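Local coordinates for FixK2 protein (Bradyrhizobium japonicum, PDB 4I2O) that binds DNA and probably acts as a transcription factor of the CRP/FNR superfamily, linked to nitrogen fixation, at residues Leu191-Thr194 and Leu195-Ser199. The protein carries 1 engineered substitution. Sequence-based numbering, arbitrary orientation.
Sequences LGLT and LETVS. With nucleotides of chain D; nucleotides of chain C.
T194 turns its hydroxyl back onto the first turn of helix 195-207 and caps it: OG1 accepts from T197 N at 3.2 Å, with an N-H...O angle of 166°. Because OG1 stands between the backbone N and the carbonyl carbon (chi1 59°), the same oxygen also reaches the DNA backbone, donating to OP2 of DA19 of chain D at 2.9 Å. T194 N and T197 OG1 are further donors to that OP2, the latter at 2.6 Å, so three bonds grip one phosphate oxygen at the helix N-terminus, whose dipole would probably favour the negative charge. A valine in place of T194 would probably leave T197 N without its side-chain acceptor and the phosphate with one donor fewer. Further along, S199 OG donates to OP2 of DT8 of chain C at 2.6 Å, so the helix is pinned to both strands. From the same turn E196 sets its carboxylate carbon CD 3.5 Å from methyl C7 of DT20 of chain D, while its OE2 hydrogen-bonds N4 of a cytosine base, as expected of the recognition helix of a helix-turn-helix reading the major groove. On the protein side, the L193 and V198 side chains cross at about a right angle, CD1 of L193 meeting CG2 of V198 at 4.2 Å. Thus the turn joins helix 184-191 to helix 195-207, with L191 and L193 packed on helix 157-172 and V198 on I187 of helix 184-191.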
loop_
_atom_site.group_PDB
_atom_site.type_symbol
_atom_site.label_atom_id
_atom_site.label_comp_id
_atom_site.label_asym_id
_atom_site.label_seq_id
_atom_site.Cartn_x
_atom_site.Cartn_y
_atom_site.Cartn_z
ATOM N N LEU A 191 7.164 8.597 -5.982
ATOM C CA LEU A 191 6.119 9.564 -5.617
ATOM C C LEU A 191 4.998 9.695 -6.671
ATOM O O LEU A 191 4.144 10.553 -6.508
ATOM C CB LEU A 191 6.717 11.008 -5.428
ATOM C CG LEU A 191 7.828 11.096 -4.364
ATOM C CD1 LEU A 191 8.379 12.561 -4.294
ATOM C CD2 LEU A 191 7.176 10.617 -3.029
ATOM N N GLY A 192 4.995 8.885 -7.730
ATOM C CA GLY A 192 3.929 8.977 -8.743
ATOM C C GLY A 192 4.045 10.255 -9.546
ATOM O O GLY A 192 3.044 10.790 -10.028
ATOM N N LEU A 193 5.273 10.766 -9.699
ATOM C CA LEU A 193 5.542 12.080 -10.421
ATOM C C LEU A 193 6.646 11.881 -11.446
ATOM O O LEU A 193 7.326 10.875 -11.426
ATOM C CB LEU A 193 6.054 13.173 -9.412
ATOM C CG LEU A 193 5.093 13.527 -8.252
ATOM C CD1 LEU A 193 5.819 14.441 -7.237
ATOM C CD2 LEU A 193 3.834 14.234 -8.875
ATOM N N THR A 194 6.840 12.854 -12.351
ATOM C CA THR A 194 8.023 12.858 -13.257
ATOM C C THR A 194 9.186 13.451 -12.519
ATOM O O THR A 194 9.032 14.218 -11.535
ATOM C CB THR A 194 7.773 13.728 -14.556
ATOM O OG1 THR A 194 7.471 15.053 -14.128
ATOM C CG2 THR A 194 6.590 13.186 -15.366
ATOM N N LEU A 195 10.379 13.078 -12.969
ATOM C CA LEU A 195 11.591 13.633 -12.381
ATOM C C LEU A 195 11.650 15.162 -12.570
ATOM O O LEU A 195 12.185 15.869 -11.688
ATOM C CB LEU A 195 12.787 12.915 -13.032
ATOM C CG LEU A 195 13.129 13.185 -14.502
ATOM C CD1 LEU A 195 14.040 14.464 -14.789
ATOM C CD2 LEU A 195 13.779 11.973 -15.199
ATOM N N GLU A 196 11.061 15.701 -13.639
ATOM C CA GLU A 196 11.059 17.151 -13.853
ATOM C C GLU A 196 10.234 17.825 -12.760
ATOM O O GLU A 196 10.618 18.850 -12.223
ATOM C CB GLU A 196 10.420 17.511 -15.208
ATOM C CG GLU A 196 11.261 17.132 -16.400
ATOM C CD GLU A 196 10.825 15.843 -17.064
ATOM O OE1 GLU A 196 10.427 14.872 -16.329
ATOM O OE2 GLU A 196 10.836 15.831 -18.329
ATOM N N THR A 197 9.043 17.290 -12.486
ATOM C CA THR A 197 8.258 17.852 -11.399
ATOM C C THR A 197 8.979 17.815 -10.054
ATOM O O THR A 197 8.952 18.792 -9.272
ATOM C CB THR A 197 6.920 17.102 -11.332
ATOM O OG1 THR A 197 6.211 17.528 -12.519
ATOM C CG2 THR A 197 6.111 17.583 -10.095
ATOM N N VAL A 198 9.575 16.670 -9.735
ATOM C CA VAL A 198 10.416 16.594 -8.520
ATOM C C VAL A 198 11.516 17.654 -8.555
ATOM O O VAL A 198 11.715 18.389 -7.582
ATOM C CB VAL A 198 10.998 15.173 -8.361
ATOM C CG1 VAL A 198 12.042 15.128 -7.223
ATOM C CG2 VAL A 198 9.880 14.161 -8.087
ATOM N N SER A 199 12.229 17.780 -9.671
ATOM C CA SER A 199 13.295 18.831 -9.747
ATOM C C SER A 199 12.737 20.221 -9.434
ATOM O O SER A 199 13.345 20.998 -8.673
ATOM C CB SER A 199 13.871 18.843 -11.165
ATOM O OG SER A 199 15.002 19.714 -11.282
ATOM P P DA D 19 3.611 14.589 -13.208
ATOM O OP1 DA D 19 3.463 13.153 -12.800
ATOM O OP2 DA D 19 4.886 15.318 -12.904
ATOM O "O5'" DA D 19 3.272 14.632 -14.750
ATOM C "C5'" DA D 19 2.022 14.182 -15.260
ATOM C "C4'" DA D 19 2.134 14.090 -16.774
ATOM O "O4'" DA D 19 2.081 15.446 -17.339
ATOM C "C3'" DA D 19 3.430 13.494 -17.351
ATOM O "O3'" DA D 19 2.949 12.621 -18.442
ATOM C "C2'" DA D 19 4.284 14.680 -17.797
ATOM C "C1'" DA D 19 3.233 15.771 -18.078
ATOM N N9 DA D 19 3.672 17.084 -17.634
ATOM C C8 DA D 19 4.156 17.494 -16.423
ATOM N N7 DA D 19 4.469 18.789 -16.337
ATOM C C5 DA D 19 4.151 19.260 -17.598
ATOM C C6 DA D 19 4.204 20.559 -18.122
ATOM N N6 DA D 19 4.652 21.625 -17.419
ATOM N N1 DA D 19 3.808 20.729 -19.415
ATOM C C2 DA D 19 3.347 19.644 -20.074
ATOM N N3 DA D 19 3.210 18.378 -19.682
ATOM C C4 DA D 19 3.663 18.231 -18.410
ATOM P P DT C 8 18.018 19.194 -9.687
ATOM O OP1 DT C 8 18.502 19.927 -8.436
ATOM O OP2 DT C 8 16.810 18.393 -9.868
ATOM O "O5'" DT C 8 17.923 20.388 -10.836
ATOM C "C5'" DT C 8 19.090 21.203 -10.912
ATOM C "C4'" DT C 8 18.874 22.159 -12.070
ATOM O "O4'" DT C 8 18.719 21.434 -13.312
ATOM C "C3'" DT C 8 17.585 23.001 -11.960
ATOM O "O3'" DT C 8 18.064 24.316 -12.078
ATOM C "C2'" DT C 8 16.677 22.690 -13.145
ATOM C "C1'" DT C 8 17.694 22.116 -14.097
ATOM N N1 DT C 8 17.188 21.065 -15.083
ATOM C C2 DT C 8 17.308 21.257 -16.464
ATOM O O2 DT C 8 17.734 22.288 -17.002
ATOM N N3 DT C 8 16.913 20.223 -17.252
ATOM C C4 DT C 8 16.376 18.999 -16.794
ATOM O O4 DT C 8 16.098 18.122 -17.617
ATOM C C5 DT C 8 16.256 18.840 -15.351
ATOM C C7 DT C 8 15.680 17.551 -14.773
ATOM C C6 DT C 8 16.677 19.858 -14.552
ATOM P P DT D 20 3.949 11.796 -19.353
ATOM O OP1 DT D 20 3.139 10.693 -19.965
ATOM O OP2 DT D 20 5.215 11.557 -18.576
ATOM O "O5'" DT D 20 4.440 12.835 -20.503
ATOM C "C5'" DT D 20 3.377 13.323 -21.428
ATOM C "C4'" DT D 20 4.065 14.372 -22.307
ATOM O "O4'" DT D 20 4.515 15.406 -21.447
ATOM C "C3'" DT D 20 5.317 13.931 -23.003
ATOM O "O3'" DT D 20 4.973 14.121 -24.376
ATOM C "C2'" DT D 20 6.461 14.893 -22.637
ATOM C "C1'" DT D 20 5.617 16.035 -22.076
ATOM N N1 DT D 20 6.151 16.960 -21.044
ATOM C C2 DT D 20 6.234 18.323 -21.323
ATOM O O2 DT D 20 5.931 18.816 -22.390
ATOM N N3 DT D 20 6.679 19.102 -20.307
ATOM C C4 DT D 20 7.096 18.613 -19.092
ATOM O O4 DT D 20 7.476 19.310 -18.186
ATOM C C5 DT D 20 6.986 17.221 -18.844
ATOM C C7 DT D 20 7.489 16.736 -17.487
ATOM C C6 DT D 20 6.561 16.450 -19.833
#